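Local coordinates for protein short afifavidin (Afifella pfennigii, PDB 6HDT) that binds biotin and 2-iminobiotin in strong non-covalent complexes, though its exact biological role is still obscure, at residues A[67-72]-A[90-95]; A[17-22]-A[32-37]; A[12-17]-A[63-68]. All blocks are in the same frame, centred on the assembly; numbering follows the deposited sequence. Where two conformers were deposited one is given.

Contact 1: A[67-72]-A[90-95]; sequences GNFIGF and TGFAEA
Asn68 grips Ala93 twice, once by its backbone and once by its side chain. Ala93 N donates to Asn68 O at 2.8 Å, in the plane of that carbonyl. In return Asn68 ND2 gives a hydrogen to Ala93 O at 2.9 Å. This second bond is nearly straight (168° at the hydrogen), and the acceptor lies almost in the Asn68 amide plane. The side chain gets there with CG in the crowded position between the backbone N and the carbonyl carbon (chi1 66°). An alanine here would remove the ND2 bond and would probably leave the start of strand 69-77 less firmly held to Ala93.

Next comes regular antiparallel pairing within the hairpin of strands 69-77 and 82-96, part of the avidin barrel. Ile70 and Gly91 form the hydrogen-bonded pair: Ile70 N reaches Gly91 O at 3.0 Å, from above the carbonyl plane, and Gly91 N reaches Ile70 O at 2.9 Å. Phe69 and Phe92 form a non-hydrogen-bonded pair on the same face of the sheet as Thr90. Their side chains cross obliquely, and Phe69 CD1 rests 3.6 Å from Phe92 CB. Thr90 CG2, anti to the backbone N, lies 3.4 Å from Ile70 O. The second subunit packs on this face, with its Tyr110 on Phe69 and its Gly116 on Phe92. The other face carries Ile70, which touches Leu33 and Phe14.

The backbone bonds of Asn68, Ile70, Gly91 and Ala93 thus run between two largely apolar layers, one turned to the barrel interior and one to the dimer interface.

Contact 2: A[17-22]-A[32-37]; sequences PAVSSS and TLVFGA
The Phe35 ring has the carbonyl of Val19 at its edge, near the ring plane, with CD2 3.5 Å from Val19 O. Elsewhere the ring meets the Phe14 ring of helix 7-14, the two planes at about 45°, and touches Ala11, Val41 and Thr65. With CG beside the backbone N (chi1 -64°), the ring lies on the side of the sheet that faces helix 7-14. Val19 and Phe35 begin the pairing of the hairpin formed by strands 20-24 and 30-35. These are the first two strands of the avidin barrel, and they run antiparallel.

The same Val19 O accepts a hydrogen from Phe35 N at 3.0 Å, so one carbonyl serves both the backbone and the ring edge of Phe35. Ser21 and Leu33 follow as a hydrogen-bonded pair. Leu33 N points nearly along the C=O axis of Ser21, at 2.9 Å from its O. The return bond, Ser21 N to Leu33 O, is more bent (138° at the hydrogen).

Ser21 and Leu33 put their side chains on one face of the sheet. Leu33 packs there against Val41 and Leu61. Ser21 OG is hydrogen-bonded to Trp23 NE1, which gives this buried hydroxyl a partner. Ser20, Val34, Ser22 and Thr32 lie on the other face, which is more open to solvent. Val19 and Val34 lie side by side there, CG2 of Val19 4.1 Å from CG1 of Val34.

Farther along, Thr32 turns its methyl anti to the backbone N, which brings CG2 within 3.4 Å of Ser21 O. Its OG1 faces the CB of Ser22 at 3.7 Å.

Contact 3: A[12-17]-A[63-68]; sequences EAFGVP and GLTWGN
Phe14, the last residue of helix 7-14, covers the turn that follows strand 58-66. Gly67 O meets the ring at its edge, in plane, 3.8 Å from CD1 of Phe14. The same oxygen lies 3.4 Å from Phe14 CA, in a CA-H...O contact. Farther out on the ring, Phe14 CE1 comes within 3.6 Å of Asn68 O. The ring reaches these groups because CG is anti to the backbone N (chi1 -168°). Ala13 adds a lighter touch, its CB 4.1 Å from Gly67 CA.

Around this first shell, Thr65 OG1 sits 4.1 Å from Phe14 CD1, but its hydrogen-bond partner is Phe69 O, so it ties the two sides of the turn together. Gly67 takes a positive phi (57°), which favours glycine. Behind Phe14 the helix ends in a Schellman motif with Gly15 as its C-prime residue, closed by Val16 N to Ala11 O and Gly15 N to Glu12 O. The Phe14 ring also touches Phe35, Trp23 and Ala93.

Helix and turn therefore meet mainly through ring C-H groups and carbonyl oxygens, so the helix end closes over the barrel by packing.

How the contacts relate
The three contacts lie at one end of the avidin barrel, where helix 7-14 packs against its strands. Contacts 1 and 3 have centres 7 Å apart and share Gly67 and Asn68, in the turn between neighbouring strands 58-66 and 69-77. The centres of contacts 2 and 3 are 9 Å apart; they share Pro17, between the helix and strand 20-24. The centres of contacts 1 and 2 are 13 Å apart, yet they touch, Ile70 CD1 to Leu33 CD1 at 3.8 Å. In sequence, contact 2 falls within the span of contact 3, and contact 1 closes last. The side chains of Leu33 and Thr90 are each about 12 Å from bound biotin, so both stand back from the ligand.

Contact 1: A[67-72]-A[90-95]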
loop_
_atom_site.group_PDB
_atom_site.type_symbol
_atom_site.label_atom_id
_atom_site.label_comp_id
_atom_site.label_asym_id
_atom_site.label_seq_id
_atom_site.Cartn_x
_atom_site.Cartn_y
_atom_site.Cartn_z
ATOM N N GLY A 67 10.124 -10.875 -2.594
ATOM C CA GLY A 67 11.345 -10.715 -3.356
ATOM C C GLY A 67 11.872 -9.302 -3.182
ATOM O O GLY A 67 11.916 -8.764 -2.048
ATOM N N ASN A 68 12.237 -8.658 -4.291
ATOM C CA ASN A 68 12.739 -7.290 -4.204
ATOM C C ASN A 68 11.656 -6.245 -4.444
ATOM O O ASN A 68 11.962 -5.119 -4.741
ATOM C CB ASN A 68 13.958 -7.068 -5.110
ATOM C CG ASN A 68 13.629 -7.180 -6.562
ATOM O OD1 ASN A 68 13.038 -8.159 -6.984
ATOM N ND2 ASN A 68 13.995 -6.174 -7.342
ATOM N N PHE A 69 10.404 -6.626 -4.248
ATOM C CA PHE A 69 9.281 -5.721 -4.457
ATOM C C PHE A 69 8.578 -5.456 -3.164
ATOM O O PHE A 69 8.532 -6.302 -2.281
ATOM C CB PHE A 69 8.307 -6.341 -5.467
ATOM C CG PHE A 69 8.958 -6.626 -6.779
ATOM C CD1 PHE A 69 9.203 -5.587 -7.660
ATOM C CD2 PHE A 69 9.308 -7.907 -7.123
ATOM C CE1 PHE A 69 9.830 -5.822 -8.874
ATOM C CE2 PHE A 69 9.958 -8.153 -8.335
ATOM C CZ PHE A 69 10.195 -7.113 -9.205
ATOM N N ILE A 70 8.024 -4.254 -3.097
ATOM C CA ILE A 70 7.413 -3.753 -1.891
ATOM C C ILE A 70 6.284 -2.784 -2.195
ATOM O O ILE A 70 6.294 -2.105 -3.204
ATOM C CB ILE A 70 8.471 -3.085 -1.001
ATOM C CG1 ILE A 70 7.931 -2.849 0.427
ATOM C CG2 ILE A 70 9.003 -1.823 -1.636
ATOM C CD1 ILE A 70 9.030 -2.513 1.427
ATOM N N GLY A 71 5.324 -2.745 -1.282
ATOM C CA GLY A 71 4.297 -1.700 -1.290
ATOM C C GLY A 71 3.947 -1.370 0.135
ATOM O O GLY A 71 3.898 -2.267 0.985
ATOM N N PHE A 72 3.708 -0.086 0.401
ATOM C CA PHE A 72 3.369 0.325 1.749
ATOM C C PHE A 72 2.568 1.603 1.766
ATOM O O PHE A 72 2.632 2.421 0.855
ATOM C CB PHE A 72 4.593 0.466 2.655
ATOM C CG PHE A 72 5.665 1.379 2.113
ATOM C CD1 PHE A 72 6.695 0.887 1.325
ATOM C CD2 PHE A 72 5.681 2.715 2.445
ATOM C CE1 PHE A 72 7.675 1.729 0.842
ATOM C CE2 PHE A 72 6.651 3.571 1.959
ATOM C CZ PHE A 72 7.676 3.067 1.158
ATOM N N THR A 90 4.865 2.055 -4.130
ATOM C CA THR A 90 5.096 0.705 -4.634
ATOM C C THR A 90 6.348 0.723 -5.477
ATOM O O THR A 90 6.577 1.662 -6.202
ATOM C CB THR A 90 3.907 0.174 -5.463
ATOM O OG1 THR A 90 2.659 0.589 -4.861
ATOM C CG2 THR A 90 3.959 -1.365 -5.595
ATOM N N GLY A 91 7.175 -0.295 -5.345
ATOM C CA GLY A 91 8.460 -0.229 -6.037
ATOM C C GLY A 91 9.294 -1.460 -5.838
ATOM O O GLY A 91 8.833 -2.495 -5.413
ATOM N N PHE A 92 10.561 -1.294 -6.212
ATOM C CA PHE A 92 11.522 -2.376 -6.266
ATOM C C PHE A 92 12.911 -1.923 -5.822
ATOM O O PHE A 92 13.333 -0.768 -6.056
ATOM C CB PHE A 92 11.600 -2.962 -7.661
ATOM C CG PHE A 92 12.025 -1.999 -8.723
ATOM C CD1 PHE A 92 11.074 -1.231 -9.402
ATOM C CD2 PHE A 92 13.370 -1.877 -9.091
ATOM C CE1 PHE A 92 11.464 -0.350 -10.392
ATOM C CE2 PHE A 92 13.757 -0.992 -10.100
ATOM C CZ PHE A 92 12.808 -0.235 -10.749
ATOM N N ALA A 93 13.603 -2.852 -5.168
ATOM C CA ALA A 93 14.928 -2.594 -4.657
ATOM C C ALA A 93 15.929 -3.086 -5.644
ATOM O O ALA A 93 15.741 -4.131 -6.238
ATOM C CB ALA A 93 15.157 -3.302 -3.324
ATOM N N GLU A 94 17.003 -2.324 -5.769
ATOM C CA GLU A 94 18.227 -2.745 -6.515
ATOM C C GLU A 94 19.455 -2.628 -5.606
ATOM O O GLU A 94 19.652 -1.570 -4.964
ATOM C CB GLU A 94 18.428 -1.852 -7.734
ATOM C CG GLU A 94 17.259 -1.871 -8.721
ATOM C CD GLU A 94 17.501 -1.042 -9.978
ATOM O OE1 GLU A 94 16.826 -1.302 -11.005
ATOM O OE2 GLU A 94 18.358 -0.127 -9.944
ATOM N N ALA A 95 20.289 -3.679 -5.577
ATOM C CA ALA A 95 21.496 -3.712 -4.754
ATOM C C ALA A 95 22.694 -3.452 -5.639
ATOM O O ALA A 95 22.775 -3.965 -6.761
ATOM C CB ALA A 95 21.655 -5.071 -4.085
#

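Contact 2: A[17-22]-A[32-37]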
loop_
_atom_site.group_PDB
_atom_site.type_symbol
_atom_site.label_atom_id
_atom_site.label_comp_id
_atom_site.label_asym_id
_atom_site.label_seq_id
_atom_site.Cartn_x
_atom_site.Cartn_y
_atom_site.Cartn_z
ATOM N N PRO A 17 20.636 -6.683 4.856
ATOM C CA PRO A 17 21.089 -7.777 5.693
ATOM C C PRO A 17 20.332 -7.896 7.019
ATOM O O PRO A 17 20.506 -8.883 7.716
ATOM C CB PRO A 17 22.573 -7.437 5.906
ATOM C CG PRO A 17 22.626 -5.935 5.858
ATOM C CD PRO A 17 21.427 -5.455 5.080
ATOM N N ALA A 18 19.453 -6.943 7.344
ATOM C CA ALA A 18 18.894 -6.904 8.679
ATOM C C ALA A 18 17.416 -6.732 8.573
ATOM O O ALA A 18 16.913 -6.217 7.600
ATOM C CB ALA A 18 19.496 -5.760 9.484
ATOM N N VAL A 19 16.739 -7.182 9.603
ATOM C CA VAL A 19 15.301 -7.188 9.633
ATOM C C VAL A 19 14.733 -5.745 9.576
ATOM O O VAL A 19 13.662 -5.493 8.984
ATOM C CB VAL A 19 14.774 -8.042 10.822
ATOM C CG1 VAL A 19 15.663 -7.951 12.047
ATOM C CG2 VAL A 19 13.358 -7.658 11.202
ATOM N N SER A 20 15.465 -4.816 10.173
ATOM C CA SER A 20 15.170 -3.393 10.071
ATOM C C SER A 20 16.233 -2.678 9.241
ATOM O O SER A 20 17.382 -3.112 9.150
ATOM C CB SER A 20 15.066 -2.770 11.449
ATOM O OG SER A 20 16.257 -2.994 12.182
ATOM N N SER A 21 15.828 -1.588 8.615
ATOM C CA SER A 21 16.679 -0.813 7.739
ATOM C C SER A 21 16.123 0.598 7.648
ATOM O O SER A 21 14.898 0.787 7.698
ATOM C CB SER A 21 16.768 -1.456 6.359
ATOM O OG SER A 21 15.517 -1.604 5.701
ATOM N N SER A 22 17.033 1.569 7.538
ATOM C CA SER A 22 16.608 2.956 7.440
ATOM C C SER A 22 17.007 3.581 6.115
ATOM O O SER A 22 18.034 3.249 5.489
ATOM C CB SER A 22 17.037 3.806 8.647
ATOM O OG SER A 22 18.436 3.915 8.745
ATOM N N THR A 32 11.883 4.019 8.327
ATOM C CA THR A 32 12.457 2.763 8.733
ATOM C C THR A 32 11.490 1.641 8.369
ATOM O O THR A 32 10.283 1.744 8.575
ATOM C CB THR A 32 12.818 2.754 10.239
ATOM O OG1 THR A 32 13.829 3.728 10.512
ATOM C CG2 THR A 32 13.295 1.382 10.679
ATOM N N LEU A 33 12.041 0.567 7.821
ATOM C CA LEU A 33 11.282 -0.606 7.422
ATOM C C LEU A 33 11.647 -1.779 8.293
ATOM O O LEU A 33 12.830 -2.080 8.525
ATOM C CB LEU A 33 11.549 -0.982 5.953
ATOM C CG LEU A 33 11.137 0.051 4.904
ATOM C CD1 LEU A 33 11.505 -0.451 3.527
ATOM C CD2 LEU A 33 9.652 0.349 4.990
ATOM N N VAL A 34 10.623 -2.472 8.731
ATOM C CA VAL A 34 10.771 -3.687 9.522
ATOM C C VAL A 34 10.032 -4.811 8.817
ATOM O O VAL A 34 8.815 -4.753 8.619
ATOM C CB VAL A 34 10.235 -3.518 10.966
ATOM C CG1 VAL A 34 10.674 -4.683 11.824
ATOM C CG2 VAL A 34 10.728 -2.220 11.583
ATOM N N PHE A 35 10.785 -5.805 8.367
ATOM C CA PHE A 35 10.198 -7.009 7.797
ATOM C C PHE A 35 9.728 -7.984 8.889
ATOM O O PHE A 35 10.419 -8.211 9.895
ATOM C CB PHE A 35 11.183 -7.673 6.846
ATOM C CG PHE A 35 11.481 -6.822 5.675
ATOM C CD1 PHE A 35 10.600 -6.777 4.603
ATOM C CD2 PHE A 35 12.565 -5.979 5.678
ATOM C CE1 PHE A 35 10.830 -5.950 3.529
ATOM C CE2 PHE A 35 12.804 -5.147 4.595
ATOM C CZ PHE A 35 11.936 -5.134 3.526
ATOM N N GLY A 36 8.532 -8.528 8.691
ATOM C CA GLY A 36 7.961 -9.501 9.616
ATOM C C GLY A 36 7.447 -10.758 8.935
ATOM O O GLY A 36 7.830 -11.076 7.824
ATOM N N ALA A 37 6.568 -11.471 9.634
ATOM C CA ALA A 37 6.004 -12.720 9.153
ATOM C C ALA A 37 4.869 -12.414 8.177
ATOM O O ALA A 37 4.379 -11.293 8.114
ATOM C CB ALA A 37 5.478 -13.524 10.309
#

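Contact 3: A[12-17]-A[63-68]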
loop_
_atom_site.group_PDB
_atom_site.type_symbol
_atom_site.label_atom_id
_atom_site.label_comp_id
_atom_site.label_asym_id
_atom_site.label_seq_id
_atom_site.Cartn_x
_atom_site.Cartn_y
_atom_site.Cartn_z
ATOM N N GLU A 12 16.378 -10.324 3.454
ATOM C CA GLU A 12 17.502 -10.662 2.560
ATOM C C GLU A 12 17.025 -10.751 1.105
ATOM O O GLU A 12 17.723 -10.301 0.202
ATOM C CB GLU A 12 18.199 -11.946 2.997
ATOM C CG GLU A 12 19.016 -11.778 4.281
ATOM C CD GLU A 12 19.597 -13.086 4.780
ATOM O OE1 GLU A 12 19.685 -14.029 3.968
ATOM O OE2 GLU A 12 19.958 -13.174 5.981
ATOM N N ALA A 13 15.811 -11.264 0.894
ATOM C CA ALA A 13 15.251 -11.308 -0.430
ATOM C C ALA A 13 15.062 -9.874 -0.931
ATOM O O ALA A 13 15.174 -9.609 -2.099
ATOM C CB ALA A 13 13.938 -12.081 -0.443
ATOM N N PHE A 14 14.747 -8.930 -0.044
ATOM C CA PHE A 14 14.642 -7.541 -0.488
ATOM C C PHE A 14 15.998 -6.921 -0.855
ATOM O O PHE A 14 16.062 -6.078 -1.729
ATOM C CB PHE A 14 13.885 -6.723 0.545
ATOM C CG PHE A 14 13.473 -5.373 0.063
ATOM C CD1 PHE A 14 12.493 -5.224 -0.925
ATOM C CD2 PHE A 14 14.054 -4.238 0.601
ATOM C CE1 PHE A 14 12.109 -3.962 -1.325
ATOM C CE2 PHE A 14 13.654 -2.966 0.207
ATOM C CZ PHE A 14 12.695 -2.834 -0.756
ATOM N N GLY A 15 17.067 -7.372 -0.199
ATOM C CA GLY A 15 18.432 -6.942 -0.481
ATOM C C GLY A 15 19.139 -6.304 0.717
ATOM O O GLY A 15 20.189 -5.713 0.574
ATOM N N VAL A 16 18.576 -6.410 1.912
ATOM C CA VAL A 16 19.209 -5.803 3.072
ATOM C C VAL A 16 19.566 -6.896 4.081
ATOM O O VAL A 16 18.892 -7.932 4.159
ATOM C CB VAL A 16 18.328 -4.680 3.677
ATOM C CG1 VAL A 16 18.121 -3.584 2.629
ATOM C CG2 VAL A 16 16.990 -5.182 4.152
ATOM N N PRO A 17 20.636 -6.683 4.856
ATOM C CA PRO A 17 21.089 -7.777 5.693
ATOM C C PRO A 17 20.332 -7.896 7.019
ATOM O O PRO A 17 20.506 -8.883 7.716
ATOM C CB PRO A 17 22.573 -7.437 5.906
ATOM C CG PRO A 17 22.626 -5.935 5.858
ATOM C CD PRO A 17 21.427 -5.455 5.080
ATOM N N GLY A 63 2.693 -2.478 5.088
ATOM C CA GLY A 63 2.746 -2.924 3.713
ATOM C C GLY A 63 2.999 -4.404 3.625
ATOM O O GLY A 63 2.885 -5.141 4.618
ATOM N N LEU A 64 3.313 -4.828 2.407
ATOM C CA LEU A 64 3.722 -6.193 2.131
ATOM C C LEU A 64 4.882 -6.183 1.158
ATOM O O LEU A 64 5.122 -5.228 0.450
ATOM C CB LEU A 64 2.581 -7.001 1.526
ATOM C CG LEU A 64 1.364 -7.209 2.426
ATOM C CD1 LEU A 64 0.154 -7.630 1.601
ATOM C CD2 LEU A 64 1.669 -8.176 3.557
ATOM N N THR A 65 5.585 -7.301 1.124
ATOM C CA THR A 65 6.756 -7.436 0.266
ATOM C C THR A 65 6.792 -8.837 -0.311
ATOM O O THR A 65 6.267 -9.772 0.286
ATOM C CB THR A 65 8.031 -7.137 1.073
ATOM O OG1 THR A 65 9.186 -7.335 0.250
ATOM C CG2 THR A 65 8.159 -8.047 2.277
ATOM N N TRP A 66 7.362 -8.964 -1.507
ATOM C CA TRP A 66 7.827 -10.242 -1.980
ATOM C C TRP A 66 9.108 -10.053 -2.824
ATOM O O TRP A 66 9.147 -9.201 -3.708
ATOM C CB TRP A 66 6.784 -10.971 -2.835
ATOM C CG TRP A 66 7.378 -12.233 -3.256
ATOM C CD1 TRP A 66 8.075 -12.483 -4.403
ATOM C CD2 TRP A 66 7.485 -13.394 -2.458
ATOM N NE1 TRP A 66 8.567 -13.758 -4.389
ATOM C CE2 TRP A 66 8.220 -14.347 -3.202
ATOM C CE3 TRP A 66 7.006 -13.740 -1.187
ATOM C CZ2 TRP A 66 8.476 -15.625 -2.723
ATOM C CZ3 TRP A 66 7.255 -15.012 -0.712
ATOM C CH2 TRP A 66 7.987 -15.940 -1.471
ATOM N N GLY A 67 10.124 -10.875 -2.594
ATOM C CA GLY A 67 11.345 -10.715 -3.356
ATOM C C GLY A 67 11.872 -9.302 -3.182
ATOM O O GLY A 67 11.916 -8.764 -2.048
ATOM N N ASN A 68 12.237 -8.658 -4.291
ATOM C CA ASN A 68 12.739 -7.290 -4.204
ATOM C C ASN A 68 11.656 -6.245 -4.444
ATOM O O ASN A 68 11.962 -5.119 -4.741
ATOM C CB ASN A 68 13.958 -7.068 -5.110
ATOM C CG ASN A 68 13.629 -7.180 -6.562
ATOM O OD1 ASN A 68 13.038 -8.159 -6.984
ATOM N ND2 ASN A 68 13.995 -6.174 -7.342
#